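Local coordinates for protein acetyltransferase, GNAT family (Streptococcus pneumoniae, PDB 2ATR) that is of unknown specific function but, as a member of the GNAT family, probably transfers an acetyl group from acetyl-CoA to an acceptor not yet identified, at residues 10-13 with 14-17; 18-21 with 22-26. All coordinates share one frame; numbering follows the deposited sequence.

Contact 1. Residues 10-13 with 14-17; sequences VKLE and DVLH
Val10 meets Val15 through one methyl each, CG1 of Val10 lying 3.7 Å from CG1 of Val15, with the two side chains crossing at about a right angle. Both valines also reach strand 43-49, Val10 at Ile44 and Val15 at Leu46. Next along, Lys11 gives its carbonyl to the backbone: Asp14 N bonds to Lys11 O at 3.2 Å. Its side chain is bent about CG-CD (chi3 -59°), which brings the ammonium round to the acids. NZ makes a long salt bridge of 3.7 Å to OE1 of Glu13, and OD2 of Asp14 lies a little farther from it, at 4.3 Å. This is the opening turn of helix 12-20, the first helix after strand 2-7 in the GNAT fold. Leu12 O takes two amides here, Val15 N at 2.8 Å and, weakly, Leu16 N at 2.7 Å. The side chain of Leu12 crosses that of Leu16 at a slant, and their CD1 methyls are pressed together at 3.5 Å, tighter than usual for two carbons. Leu12 also packs on Leu34, Glu35 and Leu38 of helix 33-38. Glu13 follows, its chain bent at chi2 so that its carboxylate turns back toward Lys11.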
loop_
_atom_site.group_PDB
_atom_site.type_symbol
_atom_site.label_atom_id
_atom_site.label_comp_id
_atom_site.label_asym_id
_atom_site.label_seq_id
_atom_site.Cartn_x
_atom_site.Cartn_y
_atom_site.Cartn_z
ATOM N N VAL A 10 -12.097 -2.911 8.240
ATOM C CA VAL A 10 -11.629 -1.537 8.318
ATOM C C VAL A 10 -12.729 -0.664 7.776
ATOM O O VAL A 10 -13.122 -0.793 6.604
ATOM C CB VAL A 10 -10.323 -1.268 7.538
ATOM C CG1 VAL A 10 -9.801 0.184 7.800
ATOM C CG2 VAL A 10 -9.283 -2.246 7.920
ATOM N N LYS A 11 -13.226 0.198 8.661
ATOM C CA LYS A 11 -14.230 1.211 8.338
ATOM C C LYS A 11 -13.506 2.490 7.936
ATOM O O LYS A 11 -12.479 2.829 8.506
ATOM C CB LYS A 11 -15.158 1.463 9.548
ATOM C CG LYS A 11 -16.308 0.424 9.727
ATOM C CD LYS A 11 -17.223 0.763 10.954
ATOM C CE LYS A 11 -16.425 0.811 12.277
ATOM N NZ LYS A 11 -17.007 1.717 13.323
ATOM N N LEU A 12 -14.044 3.189 6.940
ATOM C CA LEU A 12 -13.388 4.365 6.377
ATOM C C LEU A 12 -13.129 5.493 7.406
ATOM O O LEU A 12 -12.039 6.092 7.423
ATOM C CB LEU A 12 -14.180 4.849 5.158
ATOM C CG LEU A 12 -13.855 6.162 4.434
ATOM C CD1 LEU A 12 -12.395 6.293 4.053
ATOM C CD2 LEU A 12 -14.715 6.227 3.198
ATOM N N GLU A 13 -14.096 5.741 8.291
ATOM C CA GLU A 13 -13.942 6.754 9.371
ATOM C C GLU A 13 -12.638 6.637 10.117
ATOM O O GLU A 13 -11.997 7.667 10.417
ATOM C CB GLU A 13 -15.066 6.668 10.403
ATOM C CG GLU A 13 -16.466 6.574 9.804
ATOM C CD GLU A 13 -16.950 5.142 9.747
ATOM O OE1 GLU A 13 -16.801 4.428 10.779
ATOM O OE2 GLU A 13 -17.474 4.732 8.682
ATOM N N ASP A 14 -12.225 5.396 10.400
ATOM C CA ASP A 14 -10.997 5.169 11.182
ATOM C C ASP A 14 -9.720 5.434 10.369
ATOM O O ASP A 14 -8.640 5.619 10.940
ATOM C CB ASP A 14 -10.978 3.756 11.800
ATOM C CG ASP A 14 -12.305 3.412 12.564
ATOM O OD1 ASP A 14 -12.865 4.307 13.263
ATOM O OD2 ASP A 14 -12.800 2.253 12.435
ATOM N N VAL A 15 -9.827 5.461 9.041
ATOM C CA VAL A 15 -8.620 5.670 8.217
ATOM C C VAL A 15 -8.666 6.883 7.284
ATOM O O VAL A 15 -7.674 7.187 6.627
ATOM C CB VAL A 15 -8.273 4.438 7.388
ATOM C CG1 VAL A 15 -7.860 3.279 8.341
ATOM C CG2 VAL A 15 -9.461 4.068 6.482
ATOM N N LEU A 16 -9.801 7.566 7.244
ATOM C CA LEU A 16 -9.986 8.679 6.293
ATOM C C LEU A 16 -8.954 9.757 6.488
ATOM O O LEU A 16 -8.466 10.329 5.512
ATOM C CB LEU A 16 -11.394 9.258 6.374
ATOM C CG LEU A 16 -11.799 10.284 5.296
ATOM C CD1 LEU A 16 -11.745 9.706 3.893
ATOM C CD2 LEU A 16 -13.188 10.821 5.606
ATOM N N HIS A 17 -8.588 10.026 7.736
ATOM C CA HIS A 17 -7.485 10.962 8.020
ATOM C C HIS A 17 -6.174 10.614 7.292
ATOM O O HIS A 17 -5.401 11.487 6.913
ATOM C CB HIS A 17 -7.261 11.126 9.548
ATOM C CG HIS A 17 -6.662 9.923 10.214
ATOM N ND1 HIS A 17 -7.374 8.767 10.412
ATOM C CD2 HIS A 17 -5.435 9.718 10.757
ATOM C CE1 HIS A 17 -6.592 7.875 10.996
ATOM N NE2 HIS A 17 -5.416 8.434 11.228
#

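Contact 2. Residues 18-21 with 22-26; sequences LYQA and VGWTN
The indole of Trp24 meets Gln20 at its edge, not over a face: CG of Gln20 sits near the ring plane, 3.6 Å from CD1 of Trp24. The pair straddles the place where helix 12-20 gives way to a loop, through a type I beta turn from Gln20 to Gly23. The two side chains run side by side and point the same way, with the amide of Gln20 turned only 25° from the indole plane. NE2 of Gln20 and NE1 of Trp24 are 4.2 Å apart, so the meeting is carried by the carbons. Trp24 has CG anti to its own N (chi1 -172°), which swings the five-membered ring back alongside Gln20, while its side chain also touches Glu32. The ring of Tyr19 packs against Leu34 and Leu38 of helix 33-38 and against strands 52-61 and 66-74, where its hydroxyl bonds to Asp71.

Just before the turn, Leu18 is buried against Val53, Leu56 and Ile73, whereas Gln20, Val22 and Trp24 are exposed. Val22 N approaches Tyr19 O at 2.9 Å in a hydrogen bond whose N-H...O angle is 152°, but both atoms are crowded in the model, so their positions are less sure. CG2 of Val22 lies 3.3 Å from the same Tyr19 O, a distance equally doubtful. Farther along, the backbone of Trp24 folds against the next side chain, its N making a weak bond of 2.8 Å to OG1 of Thr25.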
loop_
_atom_site.group_PDB
_atom_site.type_symbol
_atom_site.label_atom_id
_atom_site.label_comp_id
_atom_site.label_asym_id
_atom_site.label_seq_id
_atom_site.Cartn_x
_atom_site.Cartn_y
_atom_site.Cartn_z
ATOM N N LEU A 18 -5.903 9.326 7.094
ATOM C CA LEU A 18 -4.680 8.933 6.364
ATOM C C LEU A 18 -4.764 9.343 4.859
ATOM O O LEU A 18 -3.839 9.905 4.313
ATOM C CB LEU A 18 -4.484 7.419 6.470
ATOM C CG LEU A 18 -4.200 6.798 7.844
ATOM C CD1 LEU A 18 -3.993 5.286 7.708
ATOM C CD2 LEU A 18 -3.020 7.436 8.435
ATOM N N TYR A 19 -5.874 9.011 4.223
ATOM C CA TYR A 19 -6.117 9.371 2.805
ATOM C C TYR A 19 -6.191 10.900 2.630
ATOM O O TYR A 19 -5.524 11.444 1.734
ATOM C CB TYR A 19 -7.359 8.678 2.262
ATOM C CG TYR A 19 -7.228 7.179 2.185
ATOM C CD1 TYR A 19 -6.667 6.548 1.045
ATOM C CD2 TYR A 19 -7.665 6.373 3.249
ATOM C CE1 TYR A 19 -6.546 5.135 0.982
ATOM C CE2 TYR A 19 -7.543 4.991 3.191
ATOM C CZ TYR A 19 -6.978 4.374 2.054
ATOM O OH TYR A 19 -6.886 3.004 2.042
ATOM N N GLN A 20 -6.944 11.590 3.502
ATOM C CA GLN A 20 -6.853 13.080 3.601
ATOM C C GLN A 20 -5.409 13.562 3.680
ATOM O O GLN A 20 -5.024 14.490 2.987
ATOM C CB GLN A 20 -7.667 13.637 4.796
ATOM C CG GLN A 20 -9.142 13.661 4.515
ATOM C CD GLN A 20 -10.063 13.755 5.743
ATOM O OE1 GLN A 20 -9.660 13.577 6.897
ATOM N NE2 GLN A 20 -11.343 13.980 5.469
ATOM N N ALA A 21 -4.599 12.919 4.508
ATOM C CA ALA A 21 -3.202 13.316 4.692
ATOM C C ALA A 21 -2.400 13.250 3.407
ATOM O O ALA A 21 -1.221 13.664 3.374
ATOM C CB ALA A 21 -2.559 12.440 5.741
ATOM N N VAL A 22 -3.003 12.691 2.360
ATOM C CA VAL A 22 -2.307 12.597 1.078
ATOM C C VAL A 22 -2.902 13.212 -0.246
ATOM O O VAL A 22 -2.298 12.969 -1.281
ATOM C CB VAL A 22 -1.694 11.152 0.807
ATOM C CG1 VAL A 22 -0.642 10.770 1.851
ATOM C CG2 VAL A 22 -2.754 10.107 0.678
ATOM N N GLY A 23 -4.081 13.882 -0.291
ATOM C CA GLY A 23 -5.433 13.305 0.008
ATOM C C GLY A 23 -5.820 12.624 -1.338
ATOM O O GLY A 23 -5.303 11.510 -1.611
ATOM N N TRP A 24 -6.771 13.181 -2.179
ATOM C CA TRP A 24 -8.233 13.169 -1.855
ATOM C C TRP A 24 -9.121 13.713 -3.095
ATOM O O TRP A 24 -8.772 14.810 -3.622
ATOM C CB TRP A 24 -8.594 14.062 -0.625
ATOM C CG TRP A 24 -10.085 13.957 -0.105
ATOM C CD1 TRP A 24 -10.489 14.181 1.182
ATOM C CD2 TRP A 24 -11.310 13.621 -0.839
ATOM N NE1 TRP A 24 -11.857 14.011 1.304
ATOM C CE2 TRP A 24 -12.382 13.664 0.085
ATOM C CE3 TRP A 24 -11.601 13.293 -2.179
ATOM C CZ2 TRP A 24 -13.716 13.379 -0.283
ATOM C CZ3 TRP A 24 -12.934 12.999 -2.551
ATOM C CH2 TRP A 24 -13.967 13.046 -1.604
ATOM N N THR A 25 -10.099 12.817 -3.577
ATOM C CA THR A 25 -9.688 12.001 -4.964
ATOM C C THR A 25 -9.412 10.434 -4.953
ATOM O O THR A 25 -8.338 9.993 -4.475
ATOM C CB THR A 25 -8.546 12.746 -5.753
ATOM O OG1 THR A 25 -7.465 13.122 -4.846
ATOM C CG2 THR A 25 -9.153 14.061 -6.457
ATOM N N ASN A 26 -10.452 9.720 -5.541
ATOM C CA ASN A 26 -11.947 9.840 -5.050
ATOM C C ASN A 26 -12.297 8.796 -3.834
ATOM O O ASN A 26 -11.199 8.775 -3.013
ATOM C CB ASN A 26 -12.894 9.463 -6.232
ATOM C CG ASN A 26 -14.377 9.258 -5.794
ATOM O OD1 ASN A 26 -14.746 8.240 -5.185
ATOM N ND2 ASN A 26 -15.244 10.186 -6.205
#

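Contact 1 and contact 2 are the two ends of one short helix, 12-20, with centres about 11 Å apart; His17 and Leu18 join them directly in sequence. The side chains from both that turn inward share the sheet as a common floor, contact 1 over strand 43-49 and contact 2 farther across, over strands 52-61 and 66-74. Helix 33-38 touches both as well, so the same two elements of the fold serve either end of the helix. Between the two contacts His17 ties the helix to strand 52-61, its NE2 bonded to the carbonyl of Val53, on which Leu18 also packs. Contact 1 is partly buried, contact 2 largely at the surface.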